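Local coordinates for protein extracellular ligand-binding receptor (Sphaerobacter thermophilus, PDB 4ZPJ) that probably binds a small solute outside the cell membrane and presents it to an ABC transporter for uptake, and also binds zinc ions, at residues Ile55-Leu60 against Val121-Gly126; Lys111-Ile116 against Arg137-Gln142; Val196-Asp201 against Asp225-Pro230. All coordinates share one frame; numbering follows the deposited sequence.

Contact 1 of 3, residues Ile55-Leu60 against Val121-Gly126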
ATOM      1  N   ILE A  55      20.230   4.929  18.758  1.00 51.75           N
ATOM      2  CA  ILE A  55      19.898   5.173  17.384  1.00 50.00           C
ATOM      3  C   ILE A  55      18.507   5.747  17.420  1.00 50.22           C
ATOM      4  O   ILE A  55      17.586   5.065  17.797  1.00 52.69           O
ATOM      5  CB  ILE A  55      19.943   3.866  16.612  1.00 48.22           C
ATOM      6  CG1 ILE A  55      21.389   3.375  16.507  1.00 48.97           C
ATOM      7  CG2 ILE A  55      19.386   4.027  15.202  1.00 48.77           C
ATOM      8  CD1 ILE A  55      21.521   2.008  15.856  1.00 47.98           C
ATOM      9  N   ARG A  56      18.354   7.003  17.045  1.00 50.30           N
ATOM     10  CA  ARG A  56      17.063   7.657  17.118  1.00 49.52           C
ATOM     11  C   ARG A  56      16.319   7.697  15.793  1.00 44.64           C
ATOM     12  O   ARG A  56      16.762   8.273  14.816  1.00 46.22           O
ATOM     13  CB  ARG A  56      17.230   9.062  17.669  1.00 54.79           C
ATOM     14  CG  ARG A  56      17.475   9.142  19.173  1.00 59.83           C
ATOM     15  CD  ARG A  56      17.673  10.598  19.629  1.00 66.73           C
ATOM     16  NE  ARG A  56      18.678  11.285  18.798  1.00 72.02           N
ATOM     17  CZ  ARG A  56      19.999  11.263  18.992  1.00 75.78           C
ATOM     18  NH1 ARG A  56      20.508  10.618  20.041  1.00 77.76           N
ATOM     19  NH2 ARG A  56      20.818  11.896  18.127  1.00 73.71           N
ATOM     20  N   ILE A  57      15.140   7.116  15.793  1.00 42.05           N
ATOM     21  CA  ILE A  57      14.341   6.996  14.644  1.00 43.54           C
ATOM     22  C   ILE A  57      12.970   7.635  14.816  1.00 43.18           C
ATOM     23  O   ILE A  57      12.193   7.249  15.688  1.00 45.54           O
ATOM     24  CB  ILE A  57      14.113   5.530  14.351  1.00 43.01           C
ATOM     25  CG1 ILE A  57      15.463   4.869  14.079  1.00 45.62           C
ATOM     26  CG2 ILE A  57      13.206   5.418  13.148  1.00 44.40           C
ATOM     27  CD1 ILE A  57      15.360   3.366  14.001  1.00 47.03           C
ATOM     28  N   GLY A  58      12.666   8.591  13.964  1.00 42.18           N
ATOM     29  CA  GLY A  58      11.386   9.285  14.051  1.00 44.26           C
ATOM     30  C   GLY A  58      10.340   8.515  13.310  1.00 41.92           C
ATOM     31  O   GLY A  58      10.632   7.901  12.294  1.00 48.13           O
ATOM     32  N   VAL A  59       9.130   8.507  13.822  1.00 41.25           N
ATOM     33  CA  VAL A  59       8.023   7.917  13.109  1.00 40.76           C
ATOM     34  C   VAL A  59       6.919   8.934  13.069  1.00 42.59           C
ATOM     35  O   VAL A  59       6.430   9.407  14.139  1.00 39.95           O
ATOM     36  CB  VAL A  59       7.531   6.661  13.831  1.00 40.94           C
ATOM     37  CG1 VAL A  59       6.304   6.060  13.124  1.00 41.03           C
ATOM     38  CG2 VAL A  59       8.678   5.669  13.939  1.00 40.97           C
ATOM     39  N   LEU A  60       6.546   9.318  11.860  1.00 41.09           N
ATOM     40  CA  LEU A  60       5.468  10.317  11.678  1.00 40.91           C
ATOM     41  C   LEU A  60       4.310   9.558  11.059  1.00 42.03           C
ATOM     42  O   LEU A  60       4.436   9.009   9.947  1.00 41.32           O
ATOM     43  CB  LEU A  60       5.904  11.412  10.703  1.00 41.52           C
ATOM     44  CG  LEU A  60       4.841  12.500  10.449  1.00 43.18           C
ATOM     45  CD1 LEU A  60       4.791  13.456  11.630  1.00 42.67           C
ATOM     46  CD2 LEU A  60       5.139  13.315   9.196  1.00 45.03           C
ATOM     47  N   VAL A 121      16.531  13.137  15.212  1.00 51.80           N
ATOM     48  CA  VAL A 121      16.483  11.772  14.755  1.00 49.47           C
ATOM     49  C   VAL A 121      17.378  11.574  13.545  1.00 49.46           C
ATOM     50  O   VAL A 121      17.648  12.484  12.805  1.00 48.50           O
ATOM     51  CB  VAL A 121      15.040  11.320  14.461  1.00 48.24           C
ATOM     52  CG1 VAL A 121      14.186  11.499  15.697  1.00 48.73           C
ATOM     53  CG2 VAL A 121      14.417  12.055  13.284  1.00 45.69           C
ATOM     54  N   HIS A 122      17.826  10.348  13.342  1.00 51.25           N
ATOM     55  CA  HIS A 122      18.750  10.035  12.268  1.00 52.43           C
ATOM     56  C   HIS A 122      18.042   9.518  11.016  1.00 47.87           C
ATOM     57  O   HIS A 122      18.652   9.394   9.971  1.00 47.72           O
ATOM     58  CB  HIS A 122      19.733   8.985  12.788  1.00 59.81           C
ATOM     59  CG  HIS A 122      20.505   9.434  13.995  1.00 67.91           C
ATOM     60  ND1 HIS A 122      20.627   8.660  15.131  1.00 74.89           N
ATOM     61  CD2 HIS A 122      21.166  10.589  14.257  1.00 71.68           C
ATOM     62  CE1 HIS A 122      21.352   9.299  16.028  1.00 74.64           C
ATOM     63  NE2 HIS A 122      21.693  10.473  15.522  1.00 81.04           N
ATOM     64  N   LEU A 123      16.749   9.222  11.151  1.00 45.50           N
ATOM     65  CA  LEU A 123      15.949   8.605  10.127  1.00 43.70           C
ATOM     66  C   LEU A 123      14.462   8.829  10.446  1.00 40.99           C
ATOM     67  O   LEU A 123      14.078   8.792  11.606  1.00 39.68           O
ATOM     68  CB  LEU A 123      16.285   7.096  10.084  1.00 46.59           C
ATOM     69  CG  LEU A 123      15.497   6.326   9.023  1.00 48.87           C
ATOM     70  CD1 LEU A 123      16.275   5.173   8.402  1.00 53.43           C
ATOM     71  CD2 LEU A 123      14.199   5.812   9.615  1.00 49.19           C
ATOM     72  N   ILE A 124      13.622   8.996   9.428  1.00 39.20           N
ATOM     73  CA  ILE A 124      12.174   9.101   9.618  1.00 39.39           C
ATOM     74  C   ILE A 124      11.457   8.048   8.818  1.00 38.77           C
ATOM     75  O   ILE A 124      11.778   7.843   7.656  1.00 43.05           O
ATOM     76  CB  ILE A 124      11.670  10.503   9.254  1.00 41.50           C
ATOM     77  CG1 ILE A 124      11.877  11.461  10.454  1.00 43.75           C
ATOM     78  CG2 ILE A 124      10.180  10.542   8.933  1.00 41.05           C
ATOM     79  CD1 ILE A 124      11.582  12.886  10.100  1.00 45.04           C
ATOM     80  N   ALA A 125      10.482   7.381   9.434  1.00 39.13           N
ATOM     81  CA  ALA A 125       9.650   6.380   8.759  1.00 37.97           C
ATOM     82  C   ALA A 125       8.209   6.816   8.882  1.00 40.13           C
ATOM     83  O   ALA A 125       7.841   7.494   9.843  1.00 36.74           O
ATOM     84  CB  ALA A 125       9.830   4.995   9.384  1.00 35.92           C
ATOM     85  N   GLY A 126       7.398   6.433   7.911  1.00 38.00           N
ATOM     86  CA  GLY A 126       5.972   6.646   8.018  1.00 37.89           C
ATOM     87  C   GLY A 126       5.398   7.439   6.858  1.00 41.46           C
ATOM     88  O   GLY A 126       5.630   7.078   5.658  1.00 42.84           O
TER

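Contact 2 of 3, residues Lys111-Ile116 against Arg137-Gln142. With ZN (zinc ion), chain M.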
ATOM      1  N   LYS A 111       5.140  18.513  13.295  1.00 48.27           N
ATOM      2  CA  LYS A 111       5.708  17.279  13.824  1.00 49.51           C
ATOM      3  C   LYS A 111       7.052  16.926  13.199  1.00 47.79           C
ATOM      4  O   LYS A 111       7.955  16.505  13.907  1.00 47.04           O
ATOM      5  CB  LYS A 111       4.702  16.123  13.702  1.00 48.88           C
ATOM      6  CG  LYS A 111       3.496  16.270  14.655  1.00 53.49           C
ATOM      7  CD  LYS A 111       3.885  16.809  16.036  1.00 53.48           C
ATOM      8  CE  LYS A 111       2.732  16.777  17.025  1.00 56.27           C
ATOM      9  NZ  LYS A 111       2.450  15.399  17.446  1.00 56.06           N
ATOM     10  N   THR A 112       7.173  17.106  11.888  1.00 46.72           N
ATOM     11  CA  THR A 112       8.368  16.717  11.179  1.00 47.61           C
ATOM     12  C   THR A 112       9.464  17.655  11.600  1.00 50.96           C
ATOM     13  O   THR A 112      10.556  17.196  11.909  1.00 50.76           O
ATOM     14  CB  THR A 112       8.159  16.736   9.642  1.00 46.85           C
ATOM     15  OG1 THR A 112       7.205  15.738   9.268  1.00 44.66           O
ATOM     16  CG2 THR A 112       9.429  16.441   8.908  1.00 47.10           C
ATOM     17  N   ARG A 113       9.170  18.962  11.688  1.00 53.99           N
ATOM     18  CA  ARG A 113      10.204  19.895  12.124  1.00 57.95           C
ATOM     19  C   ARG A 113      10.726  19.559  13.507  1.00 55.02           C
ATOM     20  O   ARG A 113      11.913  19.621  13.736  1.00 55.61           O
ATOM     21  CB  ARG A 113       9.734  21.346  12.101  1.00 64.05           C
ATOM     22  CG  ARG A 113       9.807  21.939  10.702  1.00 69.58           C
ATOM     23  CD  ARG A 113       9.954  23.467  10.700  1.00 74.06           C
ATOM     24  NE  ARG A 113      10.682  23.899   9.488  1.00 80.77           N
ATOM     25  CZ  ARG A 113      10.127  24.195   8.300  1.00 80.37           C
ATOM     26  NH1 ARG A 113       8.808  24.157   8.112  1.00 77.20           N
ATOM     27  NH2 ARG A 113      10.900  24.560   7.287  1.00 81.58           N
ATOM     28  N   GLN A 114       9.832  19.193  14.411  1.00 52.17           N
ATOM     29  CA  GLN A 114      10.218  18.770  15.758  1.00 55.03           C
ATOM     30  C   GLN A 114      11.145  17.517  15.800  1.00 51.17           C
ATOM     31  O   GLN A 114      12.142  17.505  16.491  1.00 50.56           O
ATOM     32  CB  GLN A 114       8.945  18.566  16.587  1.00 58.63           C
ATOM     33  CG  GLN A 114       9.116  17.772  17.860  1.00 65.94           C
ATOM     34  CD  GLN A 114       7.801  17.215  18.382  1.00 74.44           C
ATOM     35  OE1 GLN A 114       6.755  17.900  18.375  1.00 79.85           O
ATOM     36  NE2 GLN A 114       7.850  15.967  18.862  1.00 75.85           N
ATOM     37  N   LEU A 115      10.828  16.484  15.037  1.00 48.49           N
ATOM     38  CA  LEU A 115      11.616  15.255  15.068  1.00 48.27           C
ATOM     39  C   LEU A 115      13.021  15.524  14.556  1.00 49.25           C
ATOM     40  O   LEU A 115      13.978  14.996  15.092  1.00 49.10           O
ATOM     41  CB  LEU A 115      10.992  14.181  14.184  1.00 45.75           C
ATOM     42  CG  LEU A 115       9.636  13.610  14.546  1.00 45.27           C
ATOM     43  CD1 LEU A 115       9.094  12.854  13.320  1.00 44.34           C
ATOM     44  CD2 LEU A 115       9.747  12.695  15.758  1.00 44.96           C
ATOM     45  N   ILE A 116      13.118  16.334  13.501  1.00 49.20           N
ATOM     46  CA  ILE A 116      14.401  16.760  12.986  1.00 52.17           C
ATOM     47  C   ILE A 116      15.136  17.678  13.987  1.00 56.42           C
ATOM     48  O   ILE A 116      16.232  17.348  14.394  1.00 57.90           O
ATOM     49  CB  ILE A 116      14.241  17.580  11.704  1.00 54.31           C
ATOM     50  CG1 ILE A 116      13.641  16.748  10.567  1.00 55.26           C
ATOM     51  CG2 ILE A 116      15.576  18.213  11.327  1.00 56.79           C
ATOM     52  CD1 ILE A 116      13.494  17.520   9.276  1.00 56.59           C
ATOM     53  N   ARG A 137       7.856  17.196   2.103  1.00 47.78           N
ATOM     54  CA  ARG A 137       8.935  16.727   1.203  1.00 45.90           C
ATOM     55  C   ARG A 137      10.134  17.637   1.196  1.00 46.16           C
ATOM     56  O   ARG A 137      11.276  17.186   1.450  1.00 45.96           O
ATOM     57  CB  ARG A 137       8.401  16.575  -0.225  1.00 44.93           C
ATOM     58  CG  ARG A 137       9.410  15.991  -1.209  1.00 44.50           C
ATOM     59  CD  ARG A 137      10.000  17.110  -2.032  1.00 47.35           C
ATOM     60  NE  ARG A 137      11.013  16.606  -2.930  1.00 48.50           N
ATOM     61  CZ  ARG A 137      12.122  17.263  -3.268  1.00 49.96           C
ATOM     62  NH1 ARG A 137      12.992  16.675  -4.099  1.00 49.66           N
ATOM     63  NH2 ARG A 137      12.364  18.480  -2.789  1.00 46.83           N
ATOM     64  N   ASP A 138       9.893  18.907   0.884  1.00 46.67           N
ATOM     65  CA  ASP A 138      10.945  19.921   0.879  1.00 48.41           C
ATOM     66  C   ASP A 138      11.666  20.017   2.228  1.00 48.04           C
ATOM     67  O   ASP A 138      12.887  20.138   2.257  1.00 50.68           O
ATOM     68  CB  ASP A 138      10.411  21.294   0.385  1.00 52.45           C
ATOM     69  CG  ASP A 138      10.343  21.379  -1.165  1.00 56.80           C
ATOM     70  OD1 ASP A 138      10.634  20.368  -1.825  1.00 59.92           O
ATOM     71  OD2 ASP A 138      10.012  22.426  -1.762  1.00 60.40           O
ATOM     72  N   ILE A 139      10.948  19.895   3.342  1.00 47.47           N
ATOM     73  CA  ILE A 139      11.603  19.919   4.668  1.00 47.49           C
ATOM     74  C   ILE A 139      12.547  18.733   4.832  1.00 46.82           C
ATOM     75  O   ILE A 139      13.685  18.865   5.237  1.00 47.78           O
ATOM     76  CB  ILE A 139      10.560  19.949   5.813  1.00 47.05           C
ATOM     77  CG1 ILE A 139       9.907  21.363   5.911  1.00 50.43           C
ATOM     78  CG2 ILE A 139      11.194  19.611   7.143  1.00 45.70           C
ATOM     79  CD1 ILE A 139       8.471  21.346   6.390  1.00 48.58           C
ATOM     80  N   LEU A 140      12.069  17.553   4.502  1.00 47.67           N
ATOM     81  CA  LEU A 140      12.906  16.389   4.637  1.00 46.28           C
ATOM     82  C   LEU A 140      14.148  16.507   3.765  1.00 46.80           C
ATOM     83  O   LEU A 140      15.252  16.239   4.231  1.00 46.87           O
ATOM     84  CB  LEU A 140      12.118  15.149   4.313  1.00 45.27           C
ATOM     85  CG  LEU A 140      10.930  14.841   5.238  1.00 44.67           C
ATOM     86  CD1 LEU A 140      10.188  13.664   4.646  1.00 44.22           C
ATOM     87  CD2 LEU A 140      11.386  14.510   6.645  1.00 44.64           C
ATOM     88  N   VAL A 141      13.982  16.975   2.536  1.00 47.85           N
ATOM     89  CA  VAL A 141      15.123  17.051   1.596  1.00 48.15           C
ATOM     90  C   VAL A 141      16.099  18.120   2.001  1.00 50.44           C
ATOM     91  O   VAL A 141      17.313  17.882   2.059  1.00 48.12           O
ATOM     92  CB  VAL A 141      14.673  17.259   0.126  1.00 47.50           C
ATOM     93  CG1 VAL A 141      15.889  17.523  -0.789  1.00 48.38           C
ATOM     94  CG2 VAL A 141      13.877  16.043  -0.343  1.00 43.30           C
ATOM     95  N   GLN A 142      15.573  19.290   2.355  1.00 55.73           N
ATOM     96  CA  GLN A 142      16.438  20.371   2.808  1.00 56.24           C
ATOM     97  C   GLN A 142      17.221  19.920   4.017  1.00 54.83           C
ATOM     98  O   GLN A 142      18.392  20.232   4.157  1.00 57.85           O
ATOM     99  CB  GLN A 142      15.648  21.628   3.140  1.00 61.67           C
ATOM    100  CG  GLN A 142      16.548  22.870   3.210  1.00 69.39           C
ATOM    101  CD  GLN A 142      15.966  24.009   4.049  1.00 79.26           C
ATOM    102  OE1 GLN A 142      15.958  25.175   3.628  1.00 86.49           O
ATOM    103  NE2 GLN A 142      15.500  23.680   5.256  1.00 80.60           N
TER
HETATM  104 ZN    ZN M 512       8.809  21.901  -3.521  1.00 93.98          ZN
HETATM  105  O   HOH W   1       9.146  24.083  -3.759  1.00 57.06           O
HETATM  106  O   HOH W   2       7.455  19.787  -3.203  1.00 61.38           O

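Contact 3 of 3, residues Val196-Asp201 against Asp225-Pro230. With ZN (zinc ion), chain G.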
ATOM      1  N   VAL A 196     -14.708  -0.628 -18.196  1.00 43.69           N
ATOM      2  CA  VAL A 196     -15.144   0.573 -17.495  1.00 43.92           C
ATOM      3  C   VAL A 196     -14.367   0.708 -16.205  1.00 41.72           C
ATOM      4  O   VAL A 196     -14.105  -0.294 -15.499  1.00 43.08           O
ATOM      5  CB  VAL A 196     -16.631   0.511 -17.115  1.00 46.63           C
ATOM      6  CG1 VAL A 196     -17.069   1.723 -16.304  1.00 46.99           C
ATOM      7  CG2 VAL A 196     -17.474   0.455 -18.367  1.00 51.12           C
ATOM      8  N   LEU A 197     -14.022   1.947 -15.875  1.00 40.70           N
ATOM      9  CA  LEU A 197     -13.292   2.244 -14.652  1.00 40.94           C
ATOM     10  C   LEU A 197     -14.144   3.063 -13.703  1.00 41.72           C
ATOM     11  O   LEU A 197     -14.864   3.958 -14.123  1.00 43.59           O
ATOM     12  CB  LEU A 197     -12.040   3.052 -14.973  1.00 41.38           C
ATOM     13  CG  LEU A 197     -11.022   2.521 -15.962  1.00 40.55           C
ATOM     14  CD1 LEU A 197      -9.792   3.426 -15.973  1.00 41.67           C
ATOM     15  CD2 LEU A 197     -10.650   1.112 -15.544  1.00 40.46           C
ATOM     16  N   HIS A 198     -14.005   2.791 -12.421  1.00 40.04           N
ATOM     17  CA  HIS A 198     -14.705   3.519 -11.436  1.00 43.02           C
ATOM     18  C   HIS A 198     -13.864   3.757 -10.219  1.00 41.87           C
ATOM     19  O   HIS A 198     -13.160   2.852  -9.787  1.00 47.43           O
ATOM     20  CB  HIS A 198     -15.961   2.739 -11.045  1.00 44.35           C
ATOM     21  CG  HIS A 198     -16.579   3.206  -9.782  1.00 43.43           C
ATOM     22  ND1 HIS A 198     -17.234   4.410  -9.693  1.00 44.46           N
ATOM     23  CD2 HIS A 198     -16.627   2.651  -8.549  1.00 43.63           C
ATOM     24  CE1 HIS A 198     -17.704   4.557  -8.473  1.00 43.78           C
ATOM     25  NE2 HIS A 198     -17.335   3.514  -7.755  1.00 44.08           N
ATOM     26  N   ALA A 199     -13.915   4.967  -9.668  1.00 41.25           N
ATOM     27  CA  ALA A 199     -13.225   5.265  -8.417  1.00 40.06           C
ATOM     28  C   ALA A 199     -13.873   6.308  -7.588  1.00 41.46           C
ATOM     29  O   ALA A 199     -14.603   7.156  -8.098  1.00 43.57           O
ATOM     30  CB  ALA A 199     -11.809   5.726  -8.692  1.00 39.39           C
ATOM     31  N   ALA A 200     -13.534   6.294  -6.303  1.00 41.91           N
ATOM     32  CA  ALA A 200     -13.841   7.412  -5.435  1.00 46.20           C
ATOM     33  C   ALA A 200     -13.109   8.616  -6.001  1.00 47.11           C
ATOM     34  O   ALA A 200     -12.002   8.478  -6.540  1.00 50.32           O
ATOM     35  CB  ALA A 200     -13.361   7.138  -4.023  1.00 45.19           C
ATOM     36  N   ASP A 201     -13.712   9.779  -5.869  1.00 48.47           N
ATOM     37  CA  ASP A 201     -13.220  10.991  -6.519  1.00 51.35           C
ATOM     38  C   ASP A 201     -12.226  11.698  -5.636  1.00 51.45           C
ATOM     39  O   ASP A 201     -12.559  12.703  -4.966  1.00 53.20           O
ATOM     40  CB  ASP A 201     -14.383  11.954  -6.792  1.00 56.16           C
ATOM     41  CG  ASP A 201     -14.021  13.070  -7.796  1.00 58.75           C
ATOM     42  OD1 ASP A 201     -12.813  13.206  -8.162  1.00 58.58           O
ATOM     43  OD2 ASP A 201     -14.969  13.784  -8.238  1.00 60.47           O
ATOM     44  N   ASP A 225     -15.229   4.157 -20.520  1.00 56.81           N
ATOM     45  CA  ASP A 225     -15.704   5.290 -19.674  1.00 56.77           C
ATOM     46  C   ASP A 225     -15.065   5.241 -18.313  1.00 54.06           C
ATOM     47  O   ASP A 225     -14.607   4.187 -17.907  1.00 50.55           O
ATOM     48  CB  ASP A 225     -17.244   5.294 -19.480  1.00 62.85           C
ATOM     49  CG  ASP A 225     -17.818   6.725 -19.171  1.00 67.48           C
ATOM     50  OD1 ASP A 225     -17.015   7.597 -18.796  1.00 73.09           O
ATOM     51  OD2 ASP A 225     -19.048   6.997 -19.316  1.00 71.93           O
ATOM     52  N   GLU A 226     -15.021   6.394 -17.636  1.00 54.87           N
ATOM     53  CA  GLU A 226     -14.605   6.523 -16.234  1.00 54.32           C
ATOM     54  C   GLU A 226     -15.787   7.102 -15.476  1.00 55.39           C
ATOM     55  O   GLU A 226     -16.353   8.108 -15.885  1.00 54.11           O
ATOM     56  CB  GLU A 226     -13.424   7.488 -16.080  1.00 59.13           C
ATOM     57  CG  GLU A 226     -12.190   7.189 -16.943  1.00 63.88           C
ATOM     58  CD  GLU A 226     -10.973   8.084 -16.617  1.00 70.42           C
ATOM     59  OE1 GLU A 226      -9.924   7.934 -17.302  1.00 71.98           O
ATOM     60  OE2 GLU A 226     -11.036   8.945 -15.697  1.00 72.62           O
ATOM     61  N   VAL A 227     -16.158   6.456 -14.379  1.00 53.49           N
ATOM     62  CA  VAL A 227     -17.196   6.930 -13.511  1.00 51.82           C
ATOM     63  C   VAL A 227     -16.638   7.149 -12.101  1.00 52.56           C
ATOM     64  O   VAL A 227     -16.116   6.246 -11.406  1.00 50.30           O
ATOM     65  CB  VAL A 227     -18.387   5.954 -13.435  1.00 54.36           C
ATOM     66  CG1 VAL A 227     -19.508   6.536 -12.561  1.00 53.49           C
ATOM     67  CG2 VAL A 227     -18.934   5.656 -14.824  1.00 55.42           C
ATOM     68  N   VAL A 228     -16.820   8.354 -11.648  1.00 51.41           N
ATOM     69  CA  VAL A 228     -16.319   8.759 -10.388  1.00 54.33           C
ATOM     70  C   VAL A 228     -17.480   9.074  -9.426  1.00 55.75           C
ATOM     71  O   VAL A 228     -18.555   9.520  -9.849  1.00 59.33           O
ATOM     72  CB  VAL A 228     -15.371   9.904 -10.668  1.00 60.11           C
ATOM     73  CG1 VAL A 228     -15.612  11.065  -9.755  1.00 64.68           C
ATOM     74  CG2 VAL A 228     -13.936   9.363 -10.629  1.00 61.53           C
ATOM     75  N   ALA A 229     -17.270   8.788  -8.140  1.00 54.20           N
ATOM     76  CA  ALA A 229     -18.278   8.998  -7.105  1.00 54.16           C
ATOM     77  C   ALA A 229     -17.657   9.763  -5.950  1.00 52.02           C
ATOM     78  O   ALA A 229     -16.538   9.446  -5.605  1.00 49.90           O
ATOM     79  CB  ALA A 229     -18.788   7.655  -6.626  1.00 54.41           C
ATOM     80  N   PRO A 230     -18.359  10.785  -5.370  1.00 51.43           N
ATOM     81  CA  PRO A 230     -17.679  11.527  -4.288  1.00 50.90           C
ATOM     82  C   PRO A 230     -17.270  10.646  -3.126  1.00 50.13           C
ATOM     83  O   PRO A 230     -17.910   9.632  -2.843  1.00 47.47           O
ATOM     84  CB  PRO A 230     -18.732  12.524  -3.796  1.00 53.21           C
ATOM     85  CG  PRO A 230     -19.761  12.608  -4.886  1.00 55.41           C
ATOM     86  CD  PRO A 230     -19.723  11.281  -5.615  1.00 52.16           C
TER
HETATM   87 ZN    ZN G 506     -11.675  14.222  -9.387  1.00 72.02          ZN
HETATM   88  O   HOH W   3     -10.431  15.131  -7.761  1.00 52.27           O
HETATM   89  O   HOH W   4     -13.096  14.149 -10.787  1.00 60.69           O

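Contact 1 of 3, residues Ile55-Leu60 against Val121-Gly126
Val121 comes alongside Ile55-Leu60 just ahead of the regular pairing, its CB 3.5 Å from Arg56 O and both of its methyls close to the backbone of Gly58. A beta carbon on Gly58 would be tight against Val121 CG2 and Ile124 CG1, so glycine suits that place. His122 N then gives a nearly straight bond (170°) to Arg56 O at 2.8 Å, in the carbonyl plane. With CG anti to its own carbonyl carbon, the His122 ring swings back along Ile55-Leu60, toward its N-terminal end, where ND1 takes a weak bond from Arg56 N at 3.4 Å. The other side of the ring meets the Arg56 guanidinium obliquely, the two planes 53° apart and CE1 under the rim of one face; the arginine's NE bonds to Arg120 O. An alanine at His122 would remove the acceptor for Arg56 N and the support under the guanidinium, and would probably loosen this end of the pair. Leu123 O receives Gly58 N at 2.8 Å, nearly along the C=O axis, while Leu123 CD2 lies beside Ile57 CG2 at 3.7 Å, on the face covered by Ile348 of helix 336-354. These are neighbouring parallel strands in the Rossmann-like sheet of one lobe of a periplasmic binding protein. Ile124 turns to the opposite face, toward Leu115 of helix 105-117. Ala125, paired with Val59 and on the same face, donates its N to Gly58 O at 2.9 Å and accepts Leu60 N on its O at 3.0 Å. Gly126 adopts a positive phi, and a beta carbon there would clash with Leu60 O.

Contact 2 of 3, residues Lys111-Ile116 against Arg137-Gln142
Ile139 carries most of this contact: one branch, CG2, meets Ile116 and Thr112, and the other, CG1-CD1, meets Arg113. CG2, anti to the backbone N, lies 3.8 Å from Ile116 CD1, the two side chains crossing obliquely, and 4.0 Å from Thr112 CG2. The CG1-CD1 arm passes beneath one face of the Arg113 guanidinium, at about a right angle to the arginine chain, with CD1 3.3 Å from Arg113 NH1. Arginine suits this exposed flank because its long extended chain reaches across. Thr112 CG2 also touches Leu140 CD2, 3.6 Å away and crossing at about a right angle. The threonine methyl is turned to this apolar work while OG1 bonds back to Ala108 O, one turn earlier. No hydrogen bond links the two segments, and with axes 10.4 Å apart and only 14° from parallel, the side-chain tips do the joining.

Beside Ile139, Asp138 faces away from the interface: OD2 binds a zinc ion at 2.2 Å together with two waters, and OD1, through its anti lone pair, makes a salt bridge with Arg137 NH2 at 2.7 Å. Both positive partners would favour the ionised carboxylate. Arg137 is itself fixed by NE and NH1 bonds to Met163 O and Arg164 O, and Val141 CG2 lies over its guanidinium centre. Helices 105-117 and 130-142 thus lie side by side against the sheet, Thr112 resting on Leu60 of strand 55-61, and Leu115 and Leu140 both on Ile124 of strand 123-126.

Contact 3 of 3, residues Val196-Asp201 against Asp225-Pro230
With CG anti to the backbone N (chi1 164°) and the ring turned by a chi2 of 71°, His198 sets ND1 over the neighbouring strand, 2.7 Å from Val227 O. Asp201, its CG likewise anti to N (chi1 -165°), extends its carboxylate past Val228 to a zinc ion. The histidine donor stands well above the carbonyl plane, which leaves the in-plane approach to Ala199 N at 3.1 Å, so two donors grip Val227 O. The small methyl of Ala229 fits at the ring edge, its CB 3.8 Å from His198 CE1; the imidazole NE2 bonds to His257, and the ring stacks with Phe266. Val227 N makes a regular bond to Leu197 O at 2.8 Å, whereas that from Asp201 N to Ala229 O, 2.9 Å long, is bent, its donor above the carbonyl plane. Val228 CG1 presses on the carboxylate at 3.2 Å from Asp201 OD2, and its chi1 lies off the staggered positions. Asp201 OD1 binds zinc at 2.0 Å; two waters and His206, on the following helix, complete the site. Glu226, solvent-exposed on the face that carries helix 203-218, forms a salt bridge with Arg213 of that helix. Strands 194-200 and 222-229, with helix 203-218 between them, form a beta-alpha-beta crossover, the repeating unit of Rossmann-like periplasmic binding protein lobes, here with zinc bound past the C-terminal end of strand 194-200.

Overall arrangement
Contacts 1 and 2 belong to one lobe, their centres 11 Å apart; strand 123-126 follows helix 105-117 and precedes helix 130-142. The helix pair of contact 2 rests on the strand pair of contact 1 through Leu60 against Thr112 and Lys111, and Ile124 against Leu140. Contact 3 lies in a separate sheet on the other side of the chain's centre from contact 1, about 37 Å between centres. Both share parallel-strand hydrogen bonding, but contact 1 is an almost wholly buried inner pair, whereas contact 3 includes an outermost strand with acidic residues. Contact 2, partly buried, relies on apolar side-chain tips and an arginine laid over an isoleucine, with no hydrogen bond across. Zinc is bound by an aspartate in contacts 2 and 3.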